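Local coordinates for protein endonuclease V (Streptomyces avermitilis, PDB 3GOC) that probably nicks deaminated DNA at the second phosphodiester bond 3' to a deoxyinosine, using magnesium and leaving the lesion in place for repair, at residues P83-P86 against G87-A90; R92-P95 against T96-A100; K143-T147 against F148-D152; L163-A167 against D168-R172; Y207-P210 against E211-R215. All coordinates share one frame; numbering follows the deposited sequence.

Contact 1: residues P83-P86 against G87-A90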
loop_
_atom_site.group_PDB
_atom_site.type_symbol
_atom_site.label_atom_id
_atom_site.label_comp_id
_atom_site.label_asym_id
_atom_site.label_seq_id
_atom_site.Cartn_x
_atom_site.Cartn_y
_atom_site.Cartn_z
ATOM N N PRO A 83 10.433 3.361 35.229
ATOM C CA PRO A 83 11.824 3.790 35.066
ATOM C C PRO A 83 12.325 3.351 33.687
ATOM O O PRO A 83 11.679 2.546 33.013
ATOM C CB PRO A 83 12.546 3.072 36.207
ATOM C CG PRO A 83 11.707 1.859 36.438
ATOM C CD PRO A 83 10.302 2.396 36.334
ATOM N N TYR A 84 13.476 3.868 33.273
ATOM C CA TYR A 84 14.016 3.513 31.971
ATOM C C TYR A 84 14.696 2.156 32.041
ATOM O O TYR A 84 15.725 1.999 32.697
ATOM C CB TYR A 84 15.013 4.573 31.496
ATOM C CG TYR A 84 15.521 4.329 30.096
ATOM C CD1 TYR A 84 16.583 3.454 29.854
ATOM C CD2 TYR A 84 14.921 4.953 29.007
ATOM C CE1 TYR A 84 17.031 3.212 28.556
ATOM C CE2 TYR A 84 15.356 4.716 27.711
ATOM C CZ TYR A 84 16.409 3.846 27.490
ATOM O OH TYR A 84 16.828 3.608 26.203
ATOM N N VAL A 85 14.095 1.172 31.380
ATOM C CA VAL A 85 14.634 -0.183 31.345
ATOM C C VAL A 85 14.419 -0.759 29.953
ATOM O O VAL A 85 13.283 -0.994 29.543
ATOM C CB VAL A 85 13.931 -1.107 32.365
ATOM C CG1 VAL A 85 14.574 -2.492 32.341
ATOM C CG2 VAL A 85 14.012 -0.508 33.761
ATOM N N PRO A 86 15.509 -0.969 29.197
ATOM C CA PRO A 86 15.391 -1.525 27.847
ATOM C C PRO A 86 14.582 -2.817 27.874
ATOM O O PRO A 86 14.803 -3.680 28.724
ATOM C CB PRO A 86 16.843 -1.747 27.448
ATOM C CG PRO A 86 17.525 -0.571 28.103
ATOM C CD PRO A 86 16.899 -0.568 29.485
ATOM N N GLY A 87 13.642 -2.939 26.942
ATOM C CA GLY A 87 12.801 -4.122 26.890
ATOM C C GLY A 87 11.466 -3.889 27.573
ATOM O O GLY A 87 10.512 -4.641 27.367
ATOM N N LEU A 88 11.397 -2.841 28.389
ATOM C CA LEU A 88 10.171 -2.491 29.112
ATOM C C LEU A 88 9.827 -1.021 28.908
ATOM O O LEU A 88 9.109 -0.430 29.713
ATOM C CB LEU A 88 10.352 -2.754 30.608
ATOM C CG LEU A 88 10.714 -4.180 31.033
ATOM C CD1 LEU A 88 11.031 -4.194 32.521
ATOM C CD2 LEU A 88 9.566 -5.136 30.730
ATOM N N LEU A 89 10.331 -0.439 27.827
ATOM C CA LEU A 89 10.108 0.972 27.549
ATOM C C LEU A 89 8.650 1.385 27.374
ATOM O O LEU A 89 8.288 2.526 27.668
ATOM C CB LEU A 89 10.916 1.384 26.319
ATOM C CG LEU A 89 12.436 1.250 26.465
ATOM C CD1 LEU A 89 13.103 1.790 25.216
ATOM C CD2 LEU A 89 12.911 2.008 27.692
ATOM N N ALA A 90 7.810 0.467 26.910
ATOM C CA ALA A 90 6.402 0.783 26.709
ATOM C C ALA A 90 5.688 1.105 28.015
ATOM O O ALA A 90 4.697 1.841 28.025
ATOM C CB ALA A 90 5.696 -0.370 26.015
HETATM O O HOH W 1 11.170 1.532 30.642
#
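A type II beta turn from Val85 to Leu88 reverses the loop that carries Tyr84, a residue predicted to interact with target DNA; the Pro-Tyr-Val-Pro run probably corresponds to the strand-separating wedge of related endonucleases V. Leu88 N closes the turn on Val85 O at 2.9 Å. Gly87 takes the third position at phi 98°, a positive value that favours glycine. Beyond the turn, Leu89 lays one methyl over a face of the Tyr84 ring: CD2 stands 3.9 Å from the ring centroid, a CH-pi contact displaced toward the rim, with Tyr84 CE2 the nearest ring atom at 3.6 Å from Leu89 CD2. Val85 and Leu88 run alongside each other, and Val85 CG1 meets Leu88 CD1 at 3.9 Å. Within the bend a water accepts from Val85 N at 3.0 Å and is 2.6 Å from Pro83 O. His120 and Gln21 both bond Gly87 O, while Leu88 packs on helix 14-24. The chemistry is thus a turn bond, a bridging water and a methyl over one tyrosine face, consistent with a preformed loop that presents Tyr84 to DNA.

Contact 2: residues R92-P95 against T96-A100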
loop_
_atom_site.group_PDB
_atom_site.type_symbol
_atom_site.label_atom_id
_atom_site.label_comp_id
_atom_site.label_asym_id
_atom_site.label_seq_id
_atom_site.Cartn_x
_atom_site.Cartn_y
_atom_site.Cartn_z
ATOM N N ARG A 92 6.478 3.040 30.165
ATOM C CA ARG A 92 6.649 4.448 30.493
ATOM C C ARG A 92 5.597 5.332 29.827
ATOM O O ARG A 92 5.256 6.390 30.353
ATOM C CB ARG A 92 8.009 4.960 30.007
ATOM C CG ARG A 92 9.224 4.195 30.473
ATOM C CD ARG A 92 10.475 4.847 29.899
ATOM N NE ARG A 92 10.487 4.779 28.437
ATOM C CZ ARG A 92 11.267 5.519 27.651
ATOM N NH1 ARG A 92 12.105 6.401 28.179
ATOM N NH2 ARG A 92 11.219 5.371 26.334
ATOM N N GLU A 93 5.078 4.883 28.684
ATOM C CA GLU A 93 4.162 5.696 27.888
ATOM C C GLU A 93 2.784 5.174 27.537
ATOM O O GLU A 93 1.949 5.950 27.081
ATOM C CB GLU A 93 4.865 6.065 26.585
ATOM C CG GLU A 93 5.295 4.848 25.788
ATOM C CD GLU A 93 6.099 5.202 24.559
ATOM O OE1 GLU A 93 5.524 5.219 23.449
ATOM O OE2 GLU A 93 7.303 5.466 24.720
ATOM N N ILE A 94 2.529 3.888 27.734
ATOM C CA ILE A 94 1.225 3.345 27.383
ATOM C C ILE A 94 0.028 4.113 27.945
ATOM O O ILE A 94 -0.911 4.408 27.210
ATOM C CB ILE A 94 1.162 1.856 27.760
ATOM C CG1 ILE A 94 1.945 1.063 26.714
ATOM C CG2 ILE A 94 -0.274 1.366 27.839
ATOM C CD1 ILE A 94 2.450 -0.247 27.211
ATOM N N PRO A 95 0.045 4.458 29.242
ATOM C CA PRO A 95 -1.098 5.196 29.796
ATOM C C PRO A 95 -1.392 6.507 29.060
ATOM O O PRO A 95 -2.553 6.868 28.824
ATOM C CB PRO A 95 -0.682 5.434 31.246
ATOM C CG PRO A 95 0.165 4.239 31.554
ATOM C CD PRO A 95 1.006 4.102 30.300
ATOM N N THR A 96 -0.333 7.217 28.692
ATOM C CA THR A 96 -0.483 8.496 28.008
ATOM C C THR A 96 -0.920 8.313 26.556
ATOM O O THR A 96 -1.676 9.126 26.026
ATOM C CB THR A 96 0.831 9.306 28.089
ATOM O OG1 THR A 96 1.198 9.460 29.466
ATOM C CG2 THR A 96 0.652 10.687 27.482
ATOM N N VAL A 97 -0.446 7.247 25.918
ATOM C CA VAL A 97 -0.827 6.955 24.537
ATOM C C VAL A 97 -2.314 6.598 24.510
ATOM O O VAL A 97 -3.056 7.038 23.625
ATOM C CB VAL A 97 -0.001 5.778 23.963
ATOM C CG1 VAL A 97 -0.534 5.374 22.591
ATOM C CG2 VAL A 97 1.460 6.188 23.848
ATOM N N LEU A 98 -2.749 5.796 25.481
ATOM C CA LEU A 98 -4.160 5.416 25.553
ATOM C C LEU A 98 -5.012 6.669 25.736
ATOM O O LEU A 98 -6.096 6.776 25.168
ATOM C CB LEU A 98 -4.395 4.443 26.717
ATOM C CG LEU A 98 -3.807 3.037 26.540
ATOM C CD1 LEU A 98 -3.950 2.267 27.843
ATOM C CD2 LEU A 98 -4.506 2.308 25.401
ATOM N N ALA A 99 -4.508 7.627 26.512
ATOM C CA ALA A 99 -5.234 8.870 26.761
ATOM C C ALA A 99 -5.372 9.712 25.493
ATOM O O ALA A 99 -6.419 10.319 25.242
ATOM C CB ALA A 99 -4.536 9.673 27.856
ATOM N N ALA A 100 -4.313 9.766 24.692
ATOM C CA ALA A 100 -4.372 10.537 23.456
ATOM C C ALA A 100 -5.385 9.901 22.512
ATOM O O ALA A 100 -6.167 10.601 21.867
ATOM C CB ALA A 100 -2.990 10.602 22.794
HETATM O O HOH W 2 2.340 7.207 30.545
#
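Ile94 CG2 stands anti to the backbone N (CG1 at chi1 -77°), and Leu98 CG lies anti to its own carbonyl carbon (chi1 -70°); together these torsions bring the two branched chains alongside each other, one helical turn apart. Ile94 CG2 touches Leu98 CD1 at 3.8 Å, and Leu98 CG also rests 3.3 Å from Ile94 O. This is the first turn of helix 94-102, with Glu93 at the N-cap position. Three successive i to i+4 bonds build it: Val97 N to Glu93 O at 3.0 Å, Leu98 N to Ile94 O at 2.9 Å, and Ala99 N to Pro95 O at 3.1 Å. Pro95, which has no N-H to give, suits the first turn of a helix, where backbone N-H groups have no earlier carbonyl of the helix to meet. A water joins the preceding loop to the helix, donating to Arg92 O and lying 2.7 Å from Thr96 OG1. Glu93 runs alongside Val97, its carboxylate reaching Tyr49 OH through OE2. Around this turn, Ile94 and Leu98 pack on helix 126-134, while Thr96 and Val97 meet strand 55-64. With the Glu93 side chain about 7 Å from a bound magnesium ion at the nearest atoms, the buried helix start places an acidic group near the metal site; the Tyr49 bond probably fixes the rotation of that carboxylate.

Contact 3: residues K143-T147 against F148-D152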
loop_
_atom_site.group_PDB
_atom_site.type_symbol
_atom_site.label_atom_id
_atom_site.label_comp_id
_atom_site.label_asym_id
_atom_site.label_seq_id
_atom_site.Cartn_x
_atom_site.Cartn_y
_atom_site.Cartn_z
ATOM N N LYS A 143 12.561 3.251 12.341
ATOM C CA LYS A 143 13.613 3.859 11.521
ATOM C C LYS A 143 14.931 3.092 11.533
ATOM O O LYS A 143 15.722 3.223 10.603
ATOM C CB LYS A 143 13.888 5.297 11.984
ATOM C CG LYS A 143 12.675 6.197 12.043
ATOM C CD LYS A 143 13.003 7.477 12.795
ATOM C CE LYS A 143 11.769 8.313 13.077
ATOM N NZ LYS A 143 11.171 8.844 11.835
ATOM N N ASN A 144 15.175 2.315 12.585
ATOM C CA ASN A 144 16.408 1.537 12.683
ATOM C C ASN A 144 16.048 0.099 13.041
ATOM O O ASN A 144 14.968 -0.161 13.564
ATOM C CB ASN A 144 17.368 2.147 13.717
ATOM C CG ASN A 144 16.885 1.993 15.140
ATOM O OD1 ASN A 144 16.737 0.880 15.647
ATOM N ND2 ASN A 144 16.652 3.115 15.803
ATOM N N PRO A 145 16.954 -0.857 12.766
ATOM C CA PRO A 145 16.721 -2.276 13.045
ATOM C C PRO A 145 16.963 -2.762 14.467
ATOM O O PRO A 145 16.856 -3.957 14.729
ATOM C CB PRO A 145 17.650 -2.956 12.053
ATOM C CG PRO A 145 18.847 -2.060 12.098
ATOM C CD PRO A 145 18.236 -0.667 12.059
ATOM N N PHE A 146 17.263 -1.847 15.384
ATOM C CA PHE A 146 17.535 -2.236 16.761
ATOM C C PHE A 146 18.684 -3.244 16.706
ATOM O O PHE A 146 19.693 -3.002 16.046
ATOM C CB PHE A 146 16.299 -2.884 17.394
ATOM C CG PHE A 146 16.414 -3.086 18.881
ATOM C CD1 PHE A 146 15.958 -4.261 19.473
ATOM C CD2 PHE A 146 16.970 -2.098 19.690
ATOM C CE1 PHE A 146 16.059 -4.453 20.853
ATOM C CE2 PHE A 146 17.075 -2.278 21.071
ATOM C CZ PHE A 146 16.618 -3.458 21.653
ATOM N N THR A 147 18.524 -4.380 17.375
ATOM C CA THR A 147 19.561 -5.401 17.381
ATOM C C THR A 147 19.239 -6.560 16.431
ATOM O O THR A 147 19.907 -7.594 16.448
ATOM C CB THR A 147 19.762 -5.950 18.806
ATOM O OG1 THR A 147 20.872 -6.856 18.822
ATOM C CG2 THR A 147 18.508 -6.672 19.271
ATOM N N PHE A 148 18.223 -6.382 15.594
ATOM C CA PHE A 148 17.822 -7.419 14.653
ATOM C C PHE A 148 18.684 -7.399 13.391
ATOM O O PHE A 148 19.306 -6.387 13.067
ATOM C CB PHE A 148 16.344 -7.241 14.288
ATOM C CG PHE A 148 15.439 -7.148 15.484
ATOM C CD1 PHE A 148 14.698 -5.992 15.726
ATOM C CD2 PHE A 148 15.356 -8.207 16.390
ATOM C CE1 PHE A 148 13.887 -5.889 16.853
ATOM C CE2 PHE A 148 14.548 -8.117 17.520
ATOM C CZ PHE A 148 13.812 -6.956 17.757
ATOM N N SER A 149 18.721 -8.522 12.683
ATOM C CA SER A 149 19.519 -8.612 11.470
ATOM C C SER A 149 18.638 -8.786 10.244
ATOM O O SER A 149 17.481 -9.190 10.345
ATOM C CB SER A 149 20.486 -9.790 11.563
ATOM O OG SER A 149 19.781 -11.016 11.538
ATOM N N TYR A 150 19.198 -8.481 9.082
ATOM C CA TYR A 150 18.456 -8.606 7.844
ATOM C C TYR A 150 19.376 -8.511 6.643
ATOM O O TYR A 150 20.428 -7.870 6.697
ATOM C CB TYR A 150 17.392 -7.503 7.761
ATOM C CG TYR A 150 17.963 -6.107 7.591
ATOM C CD1 TYR A 150 18.017 -5.505 6.334
ATOM C CD2 TYR A 150 18.447 -5.392 8.688
ATOM C CE1 TYR A 150 18.533 -4.220 6.173
ATOM C CE2 TYR A 150 18.972 -4.105 8.537
ATOM C CZ TYR A 150 19.008 -3.528 7.276
ATOM O OH TYR A 150 19.506 -2.253 7.116
ATOM N N GLU A 151 18.975 -9.178 5.569
ATOM C CA GLU A 151 19.711 -9.141 4.314
ATOM C C GLU A 151 19.156 -7.912 3.606
ATOM O O GLU A 151 17.973 -7.599 3.753
ATOM C CB GLU A 151 19.402 -10.381 3.469
ATOM C CG GLU A 151 19.822 -11.704 4.089
ATOM C CD GLU A 151 21.321 -11.931 4.042
ATOM O OE1 GLU A 151 21.776 -13.007 4.491
ATOM O OE2 GLU A 151 22.047 -11.037 3.555
ATOM N N ASP A 152 19.990 -7.208 2.851
ATOM C CA ASP A 152 19.513 -6.032 2.131
ATOM C C ASP A 152 18.375 -6.422 1.195
ATOM O O ASP A 152 18.522 -7.321 0.370
ATOM C CB ASP A 152 20.635 -5.403 1.298
ATOM C CG ASP A 152 21.701 -4.751 2.147
ATOM O OD1 ASP A 152 21.347 -3.906 2.995
ATOM O OD2 ASP A 152 22.895 -5.076 1.958
HETATM O O HOH W 3 21.105 -4.529 14.461
#
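Phe148 N donates to Pro145 O at 2.9 Å and closes a type II' beta turn, the bend that leads from strand 138-142 to the edge strand 149-150. Phe146 occupies the second position with phi 57°, a positive value more usual for glycine, and an Asx turn supports it: Asn144 OD1 accepts from Phe146 N at 2.8 Å, with the donor nitrogen in the carbonyl plane of the amide. The two phenylalanines flank Thr147. With CG anti to its backbone N (chi1 -169°), Phe146 turns the CD1 edge of its ring toward the face of Phe148. This offset edge-to-face pair has centroids 5.6 Å apart and planes at 62°, and Phe146 CD1 comes 3.7 Å from Phe148 CE1. Further on, Tyr150 crosses Pro145 at a slant, Tyr150 CE2 meeting Pro145 CB at 3.9 Å. Phe148 is buried, packed on Leu163, Ala165 and Val170 of the following hairpin, whereas Phe146 stays at the surface, with its side chain about 8 Å from that of Tyr84 at the nearest atoms. Tyr150 is also paired edge-to-face with Phe184. A single water ties the two segments together, donating to Phe146 O at 2.6 Å and to Phe148 O at 2.9 Å.

Contact 4: residues L163-A167 against D168-R172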
loop_
_atom_site.group_PDB
_atom_site.type_symbol
_atom_site.label_atom_id
_atom_site.label_comp_id
_atom_site.label_asym_id
_atom_site.label_seq_id
_atom_site.Cartn_x
_atom_site.Cartn_y
_atom_site.Cartn_z
ATOM N N LEU A 163 13.269 -9.683 8.742
ATOM C CA LEU A 163 13.971 -9.015 9.836
ATOM C C LEU A 163 14.057 -10.119 10.887
ATOM O O LEU A 163 13.033 -10.645 11.319
ATOM C CB LEU A 163 13.153 -7.836 10.371
ATOM C CG LEU A 163 13.842 -6.997 11.453
ATOM C CD1 LEU A 163 15.120 -6.371 10.899
ATOM C CD2 LEU A 163 12.886 -5.909 11.943
ATOM N N LEU A 164 15.271 -10.467 11.304
ATOM C CA LEU A 164 15.451 -11.574 12.240
ATOM C C LEU A 164 15.963 -11.286 13.646
ATOM O O LEU A 164 16.822 -10.433 13.851
ATOM C CB LEU A 164 16.386 -12.608 11.602
ATOM C CG LEU A 164 16.085 -13.071 10.174
ATOM C CD1 LEU A 164 17.149 -14.069 9.721
ATOM C CD2 LEU A 164 14.711 -13.705 10.107
ATOM N N ALA A 165 15.419 -12.029 14.607
ATOM C CA ALA A 165 15.843 -11.951 15.998
ATOM C C ALA A 165 16.501 -13.315 16.154
ATOM O O ALA A 165 15.833 -14.311 16.432
ATOM C CB ALA A 165 14.644 -11.824 16.927
ATOM N N GLY A 166 17.811 -13.360 15.947
ATOM C CA GLY A 166 18.507 -14.630 16.010
ATOM C C GLY A 166 18.267 -15.287 14.662
ATOM O O GLY A 166 18.865 -14.896 13.660
ATOM N N ALA A 167 17.375 -16.270 14.626
ATOM C CA ALA A 167 17.060 -16.959 13.378
ATOM C C ALA A 167 15.564 -16.885 13.098
ATOM O O ALA A 167 15.078 -17.408 12.094
ATOM C CB ALA A 167 17.503 -18.414 13.461
ATOM N N ASP A 168 14.840 -16.221 13.993
ATOM C CA ASP A 168 13.388 -16.092 13.879
ATOM C C ASP A 168 12.936 -14.788 13.233
ATOM O O ASP A 168 13.380 -13.704 13.614
ATOM C CB ASP A 168 12.762 -16.193 15.265
ATOM C CG ASP A 168 13.067 -17.508 15.940
ATOM O OD1 ASP A 168 13.168 -17.524 17.185
ATOM O OD2 ASP A 168 13.195 -18.520 15.216
ATOM N N GLU A 169 12.032 -14.889 12.267
ATOM C CA GLU A 169 11.530 -13.692 11.612
ATOM C C GLU A 169 10.581 -12.975 12.563
ATOM O O GLU A 169 9.639 -13.576 13.080
ATOM C CB GLU A 169 10.786 -14.041 10.325
ATOM C CG GLU A 169 10.311 -12.808 9.572
ATOM C CD GLU A 169 9.588 -13.140 8.289
ATOM O OE1 GLU A 169 8.372 -13.424 8.342
ATOM O OE2 GLU A 169 10.242 -13.127 7.223
ATOM N N VAL A 170 10.842 -11.691 12.796
ATOM C CA VAL A 170 10.007 -10.885 13.678
ATOM C C VAL A 170 9.450 -9.660 12.954
ATOM O O VAL A 170 8.790 -8.818 13.561
ATOM C CB VAL A 170 10.790 -10.425 14.937
ATOM C CG1 VAL A 170 11.145 -11.635 15.791
ATOM C CG2 VAL A 170 12.057 -9.670 14.529
ATOM N N GLY A 171 9.718 -9.579 11.654
ATOM C CA GLY A 171 9.242 -8.470 10.854
ATOM C C GLY A 171 9.938 -8.454 9.507
ATOM O O GLY A 171 10.498 -9.465 9.074
ATOM N N ARG A 172 9.905 -7.311 8.833
ATOM C CA ARG A 172 10.559 -7.202 7.536
ATOM C C ARG A 172 11.218 -5.857 7.319
ATOM O O ARG A 172 10.719 -4.831 7.779
ATOM C CB ARG A 172 9.554 -7.414 6.401
ATOM C CG ARG A 172 9.045 -8.824 6.257
ATOM C CD ARG A 172 7.951 -8.889 5.213
ATOM N NE ARG A 172 7.321 -10.203 5.184
ATOM C CZ ARG A 172 6.170 -10.463 4.572
ATOM N NH1 ARG A 172 5.671 -11.691 4.601
ATOM N NH2 ARG A 172 5.516 -9.492 3.944
HETATM O O HOH W 4 14.650 -15.518 18.429
#
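Val170 CG1 meets Ala165 CB at 3.7 Å in the hairpin formed by strands 160-165 and 168-174. Val170 has CG1 beside its backbone N (chi1 -66°), a rotation that also leaves CG2 between N and the carbonyl carbon, 3.5 Å from Leu163 O. On the face opposite Ala165, Leu164, with CG anti to its carbonyl carbon (chi1 -49°) and the chain extended beyond, brings CD2 to 3.5 Å from Glu169 CA. Glu169 itself is extended from CB to CD, and its CB brushes the same Leu164 methyl. A type II' turn from Ala165 to Asp168 connects the strands, with Gly166 at positive phi. Ala165 and Asp168, the ends of the turn, form a hydrogen-bonded pair, Ala165 N to Asp168 O measuring 2.8 Å. Further along, a classic beta bulge sets Val170 and Gly171 opposite the single residue Leu163: Val170 N gives a straight bond of 2.8 Å to Leu163 O, while the bond from Gly171 N to that oxygen is weak. At the turn a water donates to Ala165 O and to Asp168 OD1, linking side chain to backbone. Leu164 is bonded through its backbone to Ser149 of the edge strand 149-150. On its other flank strand 168-174 joins strand 183-189 through Arg172 and Val185, while Arg172 forms a salt bridge with Asp194 of helix 193-202.

Contact 5: residues Y207-P210 against E211-R215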
loop_
_atom_site.group_PDB
_atom_site.type_symbol
_atom_site.label_atom_id
_atom_site.label_comp_id
_atom_site.label_asym_id
_atom_site.label_seq_id
_atom_site.Cartn_x
_atom_site.Cartn_y
_atom_site.Cartn_z
ATOM N N TYR A 207 7.710 9.952 1.002
ATOM C CA TYR A 207 8.844 9.885 1.911
ATOM C C TYR A 207 9.201 8.477 2.350
ATOM O O TYR A 207 8.447 7.529 2.138
ATOM C CB TYR A 207 8.563 10.715 3.166
ATOM C CG TYR A 207 8.045 12.106 2.901
ATOM C CD1 TYR A 207 6.674 12.371 2.894
ATOM C CD2 TYR A 207 8.923 13.161 2.658
ATOM C CE1 TYR A 207 6.194 13.654 2.653
ATOM C CE2 TYR A 207 8.451 14.448 2.414
ATOM C CZ TYR A 207 7.090 14.685 2.413
ATOM O OH TYR A 207 6.626 15.959 2.167
ATOM N N ARG A 208 10.363 8.354 2.984
ATOM C CA ARG A 208 10.815 7.072 3.499
ATOM C C ARG A 208 10.013 6.711 4.749
ATOM O O ARG A 208 9.668 5.552 4.960
ATOM C CB ARG A 208 12.303 7.145 3.849
ATOM C CG ARG A 208 12.810 5.945 4.629
ATOM C CD ARG A 208 14.251 6.119 5.073
ATOM N NE ARG A 208 14.665 4.987 5.896
ATOM C CZ ARG A 208 15.033 5.075 7.169
ATOM N NH1 ARG A 208 15.050 6.254 7.785
ATOM N NH2 ARG A 208 15.375 3.978 7.831
ATOM N N ILE A 209 9.729 7.718 5.570
ATOM C CA ILE A 209 8.989 7.544 6.822
ATOM C C ILE A 209 7.485 7.716 6.609
ATOM O O ILE A 209 7.059 8.653 5.939
ATOM C CB ILE A 209 9.459 8.591 7.869
ATOM C CG1 ILE A 209 10.974 8.493 8.066
ATOM C CG2 ILE A 209 8.731 8.386 9.192
ATOM C CD1 ILE A 209 11.466 7.125 8.534
ATOM N N PRO A 210 6.663 6.813 7.177
ATOM C CA PRO A 210 5.208 6.909 7.020
ATOM C C PRO A 210 4.679 8.278 7.427
ATOM O O PRO A 210 5.121 8.847 8.428
ATOM C CB PRO A 210 4.689 5.809 7.938
ATOM C CG PRO A 210 5.748 4.770 7.837
ATOM C CD PRO A 210 7.031 5.583 7.899
ATOM N N GLU A 211 3.725 8.806 6.664
ATOM C CA GLU A 211 3.159 10.112 6.982
ATOM C C GLU A 211 2.520 10.129 8.361
ATOM O O GLU A 211 2.478 11.168 9.012
ATOM C CB GLU A 211 2.161 10.535 5.894
ATOM C CG GLU A 211 2.864 10.911 4.598
ATOM C CD GLU A 211 1.961 11.577 3.581
ATOM O OE1 GLU A 211 1.115 12.404 3.978
ATOM O OE2 GLU A 211 2.113 11.287 2.375
ATOM N N THR A 212 2.032 8.977 8.808
ATOM C CA THR A 212 1.435 8.882 10.138
ATOM C C THR A 212 2.476 9.215 11.214
ATOM O O THR A 212 2.170 9.904 12.193
ATOM C CB THR A 212 0.877 7.469 10.401
ATOM O OG1 THR A 212 1.835 6.485 9.978
ATOM C CG2 THR A 212 -0.432 7.271 9.644
ATOM N N THR A 213 3.705 8.734 11.030
ATOM C CA THR A 213 4.769 9.002 11.988
ATOM C C THR A 213 5.212 10.449 11.899
ATOM O O THR A 213 5.403 11.113 12.919
ATOM C CB THR A 213 5.978 8.086 11.747
ATOM O OG1 THR A 213 5.605 6.735 12.048
ATOM C CG2 THR A 213 7.152 8.490 12.637
ATOM N N ARG A 214 5.363 10.942 10.676
ATOM C CA ARG A 214 5.778 12.325 10.479
ATOM C C ARG A 214 4.812 13.281 11.187
ATOM O O ARG A 214 5.240 14.196 11.891
ATOM C CB ARG A 214 5.849 12.629 8.980
ATOM C CG ARG A 214 7.074 12.024 8.294
ATOM C CD ARG A 214 6.954 12.107 6.781
ATOM N NE ARG A 214 6.657 13.464 6.331
ATOM C CZ ARG A 214 7.571 14.405 6.120
ATOM N NH1 ARG A 214 8.857 14.143 6.310
ATOM N NH2 ARG A 214 7.191 15.615 5.727
ATOM N N ARG A 215 3.513 13.046 11.015
ATOM C CA ARG A 215 2.479 13.880 11.632
ATOM C C ARG A 215 2.459 13.777 13.157
ATOM O O ARG A 215 2.444 14.785 13.857
ATOM C CB ARG A 215 1.095 13.476 11.122
ATOM C CG ARG A 215 0.887 13.558 9.630
ATOM C CD ARG A 215 0.623 14.967 9.205
ATOM N NE ARG A 215 0.201 15.028 7.807
ATOM C CZ ARG A 215 0.026 16.167 7.149
ATOM N NH1 ARG A 215 0.233 17.318 7.769
ATOM N NH2 ARG A 215 -0.341 16.152 5.880
HETATM O O HOH W 5 4.649 9.748 1.609
HETATM O O HOH W 6 8.459 17.801 4.102
#
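A cation-pi stack joins the loop 207-210 to the first turn of helix 211-228, with Tyr207 stacked on Arg214 and Pro210 at the N-cap position. The guanidinium lies flat on one face of the phenol ring: Arg214 CZ is 3.6 Å from the Tyr207 ring centroid, nearly on the ring normal, and the planes differ by only 8°. Arg214 NH2 comes closest, 3.4 Å from Tyr207 CZ. A bend at chi3 (52°) in an otherwise long chain folds the guanidinium of Arg214 back over the ring. Backbone bonds begin the helix: Arg214 N reaches Pro210 O at 3.1 Å, and Thr213 N makes a weak bond to the same oxygen. Ile209 CG2 packs against Thr213 CB at 3.8 Å, while Pro210 CB lies beside Thr212 OG1. The inner side of the helix faces the sheet, Thr212 packing on Val112 and Thr213 on Asp114, a magnesium ligand; the stack itself lies at the exposed surface, where its cation would be partly screened by solvent. Two waters bridge the segments. One accepts from Tyr207 N and donates to Glu211 OE2; the other accepts from Arg214 NH2 at 3.0 Å and sits 3.2 Å from Tyr207 OH.

In the fold
Contact 2 is the buried one, a helix start made of backbone bonds and aliphatic packing; contacts 1 and 3 are surface turns, contact 1 with a methyl over a tyrosine and contact 3 with an edge-to-face phenylalanine pair, and contacts 4 and 5 are partly buried. Contacts 3 and 4 share the same sheet edge, where Ser149 O and Leu164 N are probably hydrogen-bonded. Contacts 1 and 2 meet through Tyr84 and Arg92, so Tyr84, predicted to interact with DNA, packs against the approach to helix 94-102. Contact 5 also starts a helix, but with a charged stack outside, and Arg208 probably bonds Lys143 O of contact 3. Contacts 2 and 5 lie near the magnesium ions; contact 4 lies away from the annotated sites.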